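Putative cytochrome P450 YjiB (Bacillus subtilis subsp. subtilis, PDB 4RM4) probably works as a haem-dependent cytochrome P450 monooxygenase, inserting an oxygen atom from molecular oxygen into organic substrates. Local coordinates at residues A279-A284 with H335-I340; R319-A322 with R326-M329. All blocks are in the same frame, centred on the assembly; numbering follows the deposited sequence.

Interaction 1: A279-A284 with H335-I340; sequences ALRFRA and HPNPHI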
loop_
_atom_site.group_PDB
_atom_site.type_symbol
_atom_site.label_atom_id
_atom_site.label_comp_id
_atom_site.label_asym_id
_atom_site.label_seq_id
_atom_site.Cartn_x
_atom_site.Cartn_y
_atom_site.Cartn_z
ATOM N N ALA A 279 -7.559 10.787 2.088
ATOM C CA ALA A 279 -7.860 9.390 2.379
ATOM C C ALA A 279 -6.592 8.674 2.853
ATOM O O ALA A 279 -6.633 7.847 3.770
ATOM C CB ALA A 279 -8.466 8.699 1.161
ATOM N N LEU A 280 -5.464 8.999 2.234
ATOM C CA LEU A 280 -4.174 8.465 2.688
ATOM C C LEU A 280 -3.887 8.890 4.119
ATOM O O LEU A 280 -3.430 8.088 4.926
ATOM C CB LEU A 280 -3.037 8.915 1.773
ATOM C CG LEU A 280 -3.014 8.139 0.440
ATOM C CD1 LEU A 280 -2.380 8.965 -0.669
ATOM C CD2 LEU A 280 -2.346 6.782 0.585
ATOM N N ARG A 281 -4.144 10.158 4.432
ATOM C CA ARG A 281 -3.902 10.621 5.792
ATOM C C ARG A 281 -4.842 9.928 6.764
ATOM O O ARG A 281 -4.424 9.429 7.816
ATOM C CB ARG A 281 -4.078 12.143 5.931
ATOM C CG ARG A 281 -3.685 12.586 7.358
ATOM C CD ARG A 281 -4.162 13.998 7.714
ATOM N NE ARG A 281 -5.619 14.121 7.717
ATOM C CZ ARG A 281 -6.397 13.946 8.786
ATOM N NH1 ARG A 281 -7.711 14.117 8.687
ATOM N NH2 ARG A 281 -5.868 13.642 9.962
ATOM N N PHE A 282 -6.114 9.889 6.396
ATOM C CA PHE A 282 -7.175 9.515 7.340
ATOM C C PHE A 282 -7.251 8.013 7.601
ATOM O O PHE A 282 -7.529 7.600 8.730
ATOM C CB PHE A 282 -8.524 10.018 6.827
ATOM C CG PHE A 282 -9.569 10.190 7.900
ATOM C CD1 PHE A 282 -9.369 11.064 8.954
ATOM C CD2 PHE A 282 -10.767 9.501 7.829
ATOM C CE1 PHE A 282 -10.353 11.234 9.928
ATOM C CE2 PHE A 282 -11.752 9.673 8.795
ATOM C CZ PHE A 282 -11.539 10.531 9.844
ATOM N N ARG A 283 -7.016 7.211 6.562
ATOM C CA ARG A 283 -7.119 5.753 6.650
ATOM C C ARG A 283 -6.027 5.024 5.857
ATOM O O ARG A 283 -6.309 4.262 4.932
ATOM C CB ARG A 283 -8.517 5.268 6.227
ATOM C CG ARG A 283 -9.593 5.502 7.308
ATOM C CD ARG A 283 -10.974 4.947 6.916
ATOM N NE ARG A 283 -11.888 4.885 8.068
ATOM C CZ ARG A 283 -12.914 5.712 8.272
ATOM N NH1 ARG A 283 -13.184 6.679 7.405
ATOM N NH2 ARG A 283 -13.679 5.570 9.356
ATOM N N ALA A 284 -4.784 5.280 6.254
ATOM C CA ALA A 284 -3.609 4.687 5.616
ATOM C C ALA A 284 -3.754 3.175 5.638
ATOM O O ALA A 284 -4.076 2.613 6.671
ATOM C CB ALA A 284 -2.348 5.112 6.377
ATOM N N HIS A 335 -5.015 21.262 2.988
ATOM C CA HIS A 335 -3.797 21.638 2.274
ATOM C C HIS A 335 -2.984 22.672 3.055
ATOM O O HIS A 335 -3.528 23.692 3.480
ATOM C CB HIS A 335 -4.140 22.180 0.881
ATOM C CG HIS A 335 -3.025 22.033 -0.110
ATOM N ND1 HIS A 335 -2.400 23.111 -0.700
ATOM C CD2 HIS A 335 -2.413 20.930 -0.604
ATOM C CE1 HIS A 335 -1.456 22.679 -1.517
ATOM N NE2 HIS A 335 -1.444 21.359 -1.478
ATOM N N PRO A 336 -1.679 22.408 3.261
ATOM C CA PRO A 336 -0.951 21.209 2.832
ATOM C C PRO A 336 -1.337 19.993 3.664
ATOM O O PRO A 336 -1.965 20.114 4.721
ATOM C CB PRO A 336 0.510 21.570 3.108
ATOM C CG PRO A 336 0.438 22.523 4.251
ATOM C CD PRO A 336 -0.818 23.326 4.027
ATOM N N ASN A 337 -0.946 18.827 3.175
ATOM C CA ASN A 337 -1.295 17.568 3.815
ATOM C C ASN A 337 -0.095 16.630 3.865
ATOM O O ASN A 337 0.005 15.709 3.061
ATOM C CB ASN A 337 -2.443 16.910 3.048
ATOM C CG ASN A 337 -3.156 15.849 3.870
ATOM O OD1 ASN A 337 -2.655 15.414 4.903
ATOM N ND2 ASN A 337 -4.330 15.441 3.416
ATOM N N PRO A 338 0.822 16.867 4.816
ATOM C CA PRO A 338 2.091 16.144 4.968
ATOM C C PRO A 338 1.934 14.806 5.698
ATOM O O PRO A 338 2.663 14.501 6.651
ATOM C CB PRO A 338 2.924 17.111 5.811
ATOM C CG PRO A 338 1.905 17.806 6.666
ATOM C CD PRO A 338 0.642 17.888 5.860
ATOM N N HIS A 339 0.988 13.998 5.245
ATOM C CA HIS A 339 0.829 12.669 5.813
ATOM C C HIS A 339 2.065 11.819 5.511
ATOM O O HIS A 339 2.852 12.121 4.614
ATOM C CB HIS A 339 -0.426 11.993 5.266
ATOM C CG HIS A 339 -0.351 11.665 3.809
ATOM N ND1 HIS A 339 0.401 10.615 3.315
ATOM C CD2 HIS A 339 -0.938 12.247 2.737
ATOM C CE1 HIS A 339 0.278 10.573 2.000
ATOM N NE2 HIS A 339 -0.535 11.547 1.625
ATOM N N ILE A 340 2.238 10.752 6.259
ATOM C CA ILE A 340 3.322 9.845 5.949
ATOM C C ILE A 340 2.802 8.461 5.573
ATOM O O ILE A 340 3.407 7.452 5.881
ATOM C CB ILE A 340 4.399 9.837 7.044
ATOM C CG1 ILE A 340 3.785 9.908 8.442
ATOM C CG2 ILE A 340 5.294 11.061 6.887
ATOM C CD1 ILE A 340 4.840 10.134 9.516
#
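The ExxR motif of the P450 K helix, formed here by E278 and R281, meets the meander loop where L280 and R281 pack against H339 and N337. L280 presents CB to one face of the H339 imidazole: CB stands 3.8 Å from the ring centroid and 20° off the normal, a CH-pi contact displaced toward the NE2 side, with L280 CD1 3.9 Å from H339 NE2. The ring gets there because CG of H339 sits between the backbone N and the carbonyl carbon (chi1 67°). Beside it, R281 CB lies 3.7 Å from H339 CB. Farther along the arginine, CD comes 3.5 Å from N337 OD1, the two side chains crossing at about a right angle, and a bend at chi3 (63°) turns the guanidinium toward E278, its salt-bridge partner. An alanine in place of H339 would probably uncover L280 CB and leave E277 without its imidazole partner. N337 OD1 is buried against arginine methylenes without a partner in the model. Segments 279-284 and 335-340 thus meet mainly by carbon packing, while E277 and E278, just before on the same helix, bond H339 NE2 and N337 ND2 and so add polar ties between loop and helix.

Interaction 2: R319-A322 with R326-M329; sequences RDEA and RPHM
This is a short-range packing contact in which P327, the second residue of a tight turn, wedges against the backbone of R319 and the side chain of E321; both segments belong to the long loop between helices 314-317 and 352-369. Residues R326 to M329 form a type I beta turn, closed by the bond from M329 N to R326 O (3.0 Å), and the phi of P327, -63°, suits its place there. The proline CB lies 3.1 Å from R319 O, a close approach of carbon to carbonyl oxygen. Its CG reaches E321 CG at 3.5 Å, the glutamate chain running across the ring at about a right angle. A bend at chi2 (79°) turns the E321 carboxylate across the approach to the proline, and OE2 makes a salt bridge with R34 of helix 27-36. A water also links the two segments: it accepts from R319 NH1 (2.9 Å) and lies in the plane of the H328 ring at its edge, 3.3 Å from ND1 in a weak bond. The R319 guanidinium also makes cation-pi contacts with F27 and F282. D320 OD1 takes the backbone N of A322 at 2.8 Å with a nearly straight N-H (167°), approached from above the carboxylate plane, which makes D320 to A322 an Asx turn. The two turns, one held by a side chain and the other by the backbone, lie in the irregular segment after the K helix that corresponds to the meander of the cytochrome P450 fold.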
loop_
_atom_site.group_PDB
_atom_site.type_symbol
_atom_site.label_atom_id
_atom_site.label_comp_id
_atom_site.label_asym_id
_atom_site.label_seq_id
_atom_site.Cartn_x
_atom_site.Cartn_y
_atom_site.Cartn_z
ATOM N N ARG A 319 -2.848 11.188 12.452
ATOM C CA ARG A 319 -3.959 11.728 13.248
ATOM C C ARG A 319 -3.480 12.646 14.371
ATOM O O ARG A 319 -4.276 13.079 15.217
ATOM C CB ARG A 319 -4.779 10.595 13.888
ATOM C CG ARG A 319 -5.385 9.578 12.935
ATOM C CD ARG A 319 -6.396 10.262 12.048
ATOM N NE ARG A 319 -7.309 9.359 11.346
ATOM C CZ ARG A 319 -8.552 9.075 11.728
ATOM N NH1 ARG A 319 -9.051 9.591 12.855
ATOM N NH2 ARG A 319 -9.300 8.271 10.978
ATOM N N ASP A 320 -2.180 12.906 14.405
ATOM C CA ASP A 320 -1.561 13.621 15.512
ATOM C C ASP A 320 -1.917 15.107 15.507
ATOM O O ASP A 320 -1.597 15.828 14.568
ATOM C CB ASP A 320 -0.047 13.422 15.483
ATOM C CG ASP A 320 0.642 14.017 16.687
ATOM O OD1 ASP A 320 -0.030 14.756 17.459
ATOM O OD2 ASP A 320 1.852 13.752 16.858
ATOM N N GLU A 321 -2.599 15.532 16.567
ATOM C CA GLU A 321 -3.047 16.905 16.743
ATOM C C GLU A 321 -1.898 17.921 16.710
ATOM O O GLU A 321 -2.108 19.094 16.398
ATOM C CB GLU A 321 -3.803 17.019 18.080
ATOM C CG GLU A 321 -5.006 16.049 18.230
ATOM C CD GLU A 321 -4.647 14.585 18.609
ATOM O OE1 GLU A 321 -3.462 14.184 18.605
ATOM O OE2 GLU A 321 -5.586 13.824 18.923
ATOM N N ALA A 322 -0.691 17.476 17.051
ATOM C CA ALA A 322 0.464 18.366 17.090
ATOM C C ALA A 322 0.943 18.764 15.700
ATOM O O ALA A 322 1.689 19.732 15.548
ATOM C CB ALA A 322 1.595 17.737 17.881
ATOM N N ARG A 326 -7.392 19.891 13.555
ATOM C CA ARG A 326 -8.585 19.034 13.589
ATOM C C ARG A 326 -8.423 17.712 12.838
ATOM O O ARG A 326 -9.116 17.453 11.854
ATOM C CB ARG A 326 -9.839 19.779 13.113
ATOM C CG ARG A 326 -9.707 20.507 11.793
ATOM C CD ARG A 326 -10.912 21.419 11.578
ATOM N NE ARG A 326 -11.302 22.088 12.819
ATOM C CZ ARG A 326 -10.926 23.319 13.157
ATOM N NH1 ARG A 326 -10.151 24.026 12.345
ATOM N NH2 ARG A 326 -11.326 23.846 14.306
ATOM N N PRO A 327 -7.512 16.867 13.325
ATOM C CA PRO A 327 -7.104 15.605 12.691
ATOM C C PRO A 327 -8.248 14.600 12.596
ATOM O O PRO A 327 -8.206 13.702 11.760
ATOM C CB PRO A 327 -6.019 15.084 13.635
ATOM C CG PRO A 327 -6.370 15.703 14.975
ATOM C CD PRO A 327 -6.858 17.071 14.630
ATOM N N HIS A 328 -9.264 14.755 13.441
ATOM C CA HIS A 328 -10.420 13.862 13.408
ATOM C C HIS A 328 -11.303 14.080 12.198
ATOM O O HIS A 328 -12.137 13.233 11.872
ATOM C CB HIS A 328 -11.285 14.038 14.653
ATOM C CG HIS A 328 -10.610 13.625 15.919
ATOM N ND1 HIS A 328 -10.457 12.306 16.283
ATOM C CD2 HIS A 328 -10.059 14.359 16.915
ATOM C CE1 HIS A 328 -9.834 12.243 17.447
ATOM N NE2 HIS A 328 -9.584 13.475 17.853
ATOM N N MET A 329 -11.146 15.222 11.546
ATOM C CA MET A 329 -12.027 15.550 10.430
ATOM C C MET A 329 -11.473 15.056 9.098
ATOM O O MET A 329 -10.298 15.254 8.790
ATOM C CB MET A 329 -12.287 17.056 10.370
ATOM C CG MET A 329 -12.777 17.643 11.685
ATOM S SD MET A 329 -14.124 16.687 12.418
ATOM C CE MET A 329 -15.422 16.935 11.207
HETATM O O HOH W 1 -11.657 10.238 14.001
#

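Overall arrangement
Interactions 1 and 2 adjoin, their centres 10 Å apart, and the meander segments 319-322 and 326-329 lie in sequence between the two halves of interaction 1. Two probable hydrogen bonds join them: R281 NH2 to P327 O at 3.0 Å, and R319 NH2 to F282 O at 2.9 Å. The arginine of the ExxR motif thus holds the proline turn, while an arginine of the meander holds the end of helix 272-282. Only interaction 1 comes near the cofactor: the L280 side chain is about 4 Å from the haem and about 8 Å from that of C349, the probable axial ligand, whereas the R319 side chain stays about 14 Å from the haem.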